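Local coordinates for eukaryotic translation initiation factor 4 gamma 5 (Trypanosoma cruzi, PDB 6OZU), which probably acts in translation initiation as an eIF4G-type scaffold, its MIF4G domain being a helical module of the kind that engages other initiation factors, at residues 141-146 and 184-189. Sequence-based numbering, arbitrary orientation.
Sequences LLFTHG and LTCGKS
C186, T185 and T144 bury the most surface where the last turn of helix 118-144 meets the end of helix 173-186, and van der Waals contact carries the join; no hydrogen bond crosses it. Across the two segments the nearest CA atoms are those of T144 and C186, 6.3 Å apart. From T144 it is the methyl that reaches over. T144 CG2 sits 3.5 Å from the carbonyl oxygen O of T185. The same T144 CG2 is 4.1 Å from T185 CG2, the two threonine side chains crossing at about a right angle. With chi1 at 58°, T144 OG1 stands between its own backbone N and carbonyl carbon, turned to its own helix, where it hydrogen-bonds to G140 O. A second hydrogen bond, 3.0 Å from T144 OG1 to H145 ND1, meets the imidazole at its edge and in its plane. T185 divides its branches similarly, since OG1 bonds to N181 O one turn back and to a bound glycerol, probably from the crystallisation liquor, while CG2, anti to the backbone N, faces T144. The contact thereby joins the C-terminal ends of two helices that have helix 150-162 between them in sequence, inside the all-helical MIF4G domain, a fold related to HEAT repeats. Here helix 118-144 ends in a Schellman motif, with G146 at positive phi as its C-prime residue, G146 N bonded to F143 O and L147 N to L142 O. C186 adds a sulfur-aromatic contact. Its SG is 3.8 Å from CD2 of F143. The approach is oblique, C186 SG lying 5.1 Å from the F143 ring centroid and 72° off the normal. C186 SG also lies 4.2 Å from T144 CG2, which ties the cysteine to both residues. Helix 194-208 packs against this group as well, F201 touching C186, F197 touching T144 and K200 touching F143.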
loop_
_atom_site.group_PDB
_atom_site.type_symbol
_atom_site.label_atom_id
_atom_site.label_comp_id
_atom_site.label_asym_id
_atom_site.label_seq_id
_atom_site.Cartn_x
_atom_site.Cartn_y
_atom_site.Cartn_z
ATOM N N LEU A 141 -3.284 -2.736 0.511
ATOM C CA LEU A 141 -3.101 -4.143 0.877
ATOM C C LEU A 141 -2.018 -4.365 1.950
ATOM O O LEU A 141 -2.187 -5.234 2.821
ATOM C CB LEU A 141 -2.791 -4.965 -0.360
ATOM C CG LEU A 141 -3.933 -5.021 -1.348
ATOM C CD1 LEU A 141 -3.439 -5.238 -2.706
ATOM C CD2 LEU A 141 -4.937 -6.044 -0.955
ATOM N N LEU A 142 -0.925 -3.574 1.914
ATOM C CA LEU A 142 0.129 -3.692 2.927
ATOM C C LEU A 142 -0.444 -3.232 4.259
ATOM O O LEU A 142 -0.192 -3.862 5.282
ATOM C CB LEU A 142 1.369 -2.843 2.583
ATOM C CG LEU A 142 2.289 -3.287 1.446
ATOM C CD1 LEU A 142 3.221 -2.164 1.052
ATOM C CD2 LEU A 142 3.134 -4.498 1.840
ATOM N N PHE A 143 -1.230 -2.149 4.240
ATOM C CA PHE A 143 -1.869 -1.565 5.424
ATOM C C PHE A 143 -2.912 -2.481 6.086
ATOM O O PHE A 143 -2.874 -2.661 7.295
ATOM C CB PHE A 143 -2.463 -0.185 5.101
ATOM C CG PHE A 143 -2.945 0.561 6.308
ATOM C CD1 PHE A 143 -2.048 0.972 7.294
ATOM C CD2 PHE A 143 -4.303 0.820 6.487
ATOM C CE1 PHE A 143 -2.490 1.662 8.409
ATOM C CE2 PHE A 143 -4.748 1.496 7.613
ATOM C CZ PHE A 143 -3.834 1.922 8.562
ATOM N N THR A 144 -3.813 -3.073 5.301
ATOM C CA THR A 144 -4.853 -3.989 5.793
ATOM C C THR A 144 -4.271 -5.307 6.356
ATOM O O THR A 144 -4.930 -5.983 7.151
ATOM C CB THR A 144 -5.911 -4.224 4.715
ATOM O OG1 THR A 144 -5.278 -4.755 3.562
ATOM C CG2 THR A 144 -6.691 -2.950 4.349
ATOM N N HIS A 145 -3.023 -5.648 5.964
ATOM C CA HIS A 145 -2.295 -6.840 6.411
ATOM C C HIS A 145 -1.195 -6.516 7.448
ATOM O O HIS A 145 -0.402 -7.391 7.790
ATOM C CB HIS A 145 -1.745 -7.603 5.203
ATOM C CG HIS A 145 -2.804 -8.187 4.325
ATOM N ND1 HIS A 145 -3.757 -7.393 3.710
ATOM C CD2 HIS A 145 -2.995 -9.469 3.935
ATOM C CE1 HIS A 145 -4.517 -8.218 3.003
ATOM N NE2 HIS A 145 -4.093 -9.472 3.092
ATOM N N GLY A 146 -1.193 -5.273 7.946
ATOM C CA GLY A 146 -0.281 -4.759 8.966
ATOM C C GLY A 146 1.195 -4.754 8.619
ATOM O O GLY A 146 2.040 -4.779 9.515
ATOM N N LEU A 184 -11.907 2.743 0.064
ATOM C CA LEU A 184 -12.733 1.538 -0.008
ATOM C C LEU A 184 -12.039 0.306 0.597
ATOM O O LEU A 184 -12.660 -0.443 1.343
ATOM C CB LEU A 184 -13.207 1.309 -1.451
ATOM C CG LEU A 184 -14.265 0.276 -1.677
ATOM C CD1 LEU A 184 -15.541 0.577 -0.869
ATOM C CD2 LEU A 184 -14.619 0.226 -3.127
ATOM N N THR A 185 -10.743 0.182 0.363
ATOM C CA THR A 185 -9.861 -0.855 0.880
ATOM C C THR A 185 -9.620 -0.756 2.400
ATOM O O THR A 185 -9.779 -1.756 3.104
ATOM C CB THR A 185 -8.536 -0.820 0.072
ATOM O OG1 THR A 185 -8.848 -0.924 -1.327
ATOM C CG2 THR A 185 -7.521 -1.906 0.503
ATOM N N CYS A 186 -9.247 0.438 2.897
ATOM C CA CYS A 186 -8.848 0.652 4.286
ATOM C C CYS A 186 -9.925 1.181 5.217
ATOM O O CYS A 186 -9.731 1.108 6.433
ATOM C CB CYS A 186 -7.613 1.553 4.337
ATOM S SG CYS A 186 -6.273 1.052 3.232
ATOM N N GLY A 187 -10.970 1.797 4.676
ATOM C CA GLY A 187 -12.004 2.436 5.479
ATOM C C GLY A 187 -13.155 1.569 5.929
ATOM O O GLY A 187 -14.004 2.031 6.705
ATOM N N LYS A 188 -13.205 0.312 5.442
ATOM C CA LYS A 188 -14.311 -0.587 5.737
ATOM C C LYS A 188 -13.848 -2.028 5.787
ATOM O O LYS A 188 -13.033 -2.415 4.958
ATOM C CB LYS A 188 -15.387 -0.405 4.643
ATOM C CG LYS A 188 -16.777 -0.742 5.052
ATOM C CD LYS A 188 -17.697 -0.691 3.896
ATOM C CE LYS A 188 -19.085 -1.123 4.270
ATOM N NZ LYS A 188 -20.058 -0.807 3.205
ATOM N N SER A 189 -14.429 -2.836 6.721
ATOM C CA SER A 189 -14.133 -4.265 6.959
ATOM C C SER A 189 -14.878 -4.868 8.177
ATOM O O SER A 189 -14.954 -4.227 9.238
ATOM C CB SER A 189 -12.636 -4.469 7.197
ATOM O OG SER A 189 -12.270 -5.835 7.238
#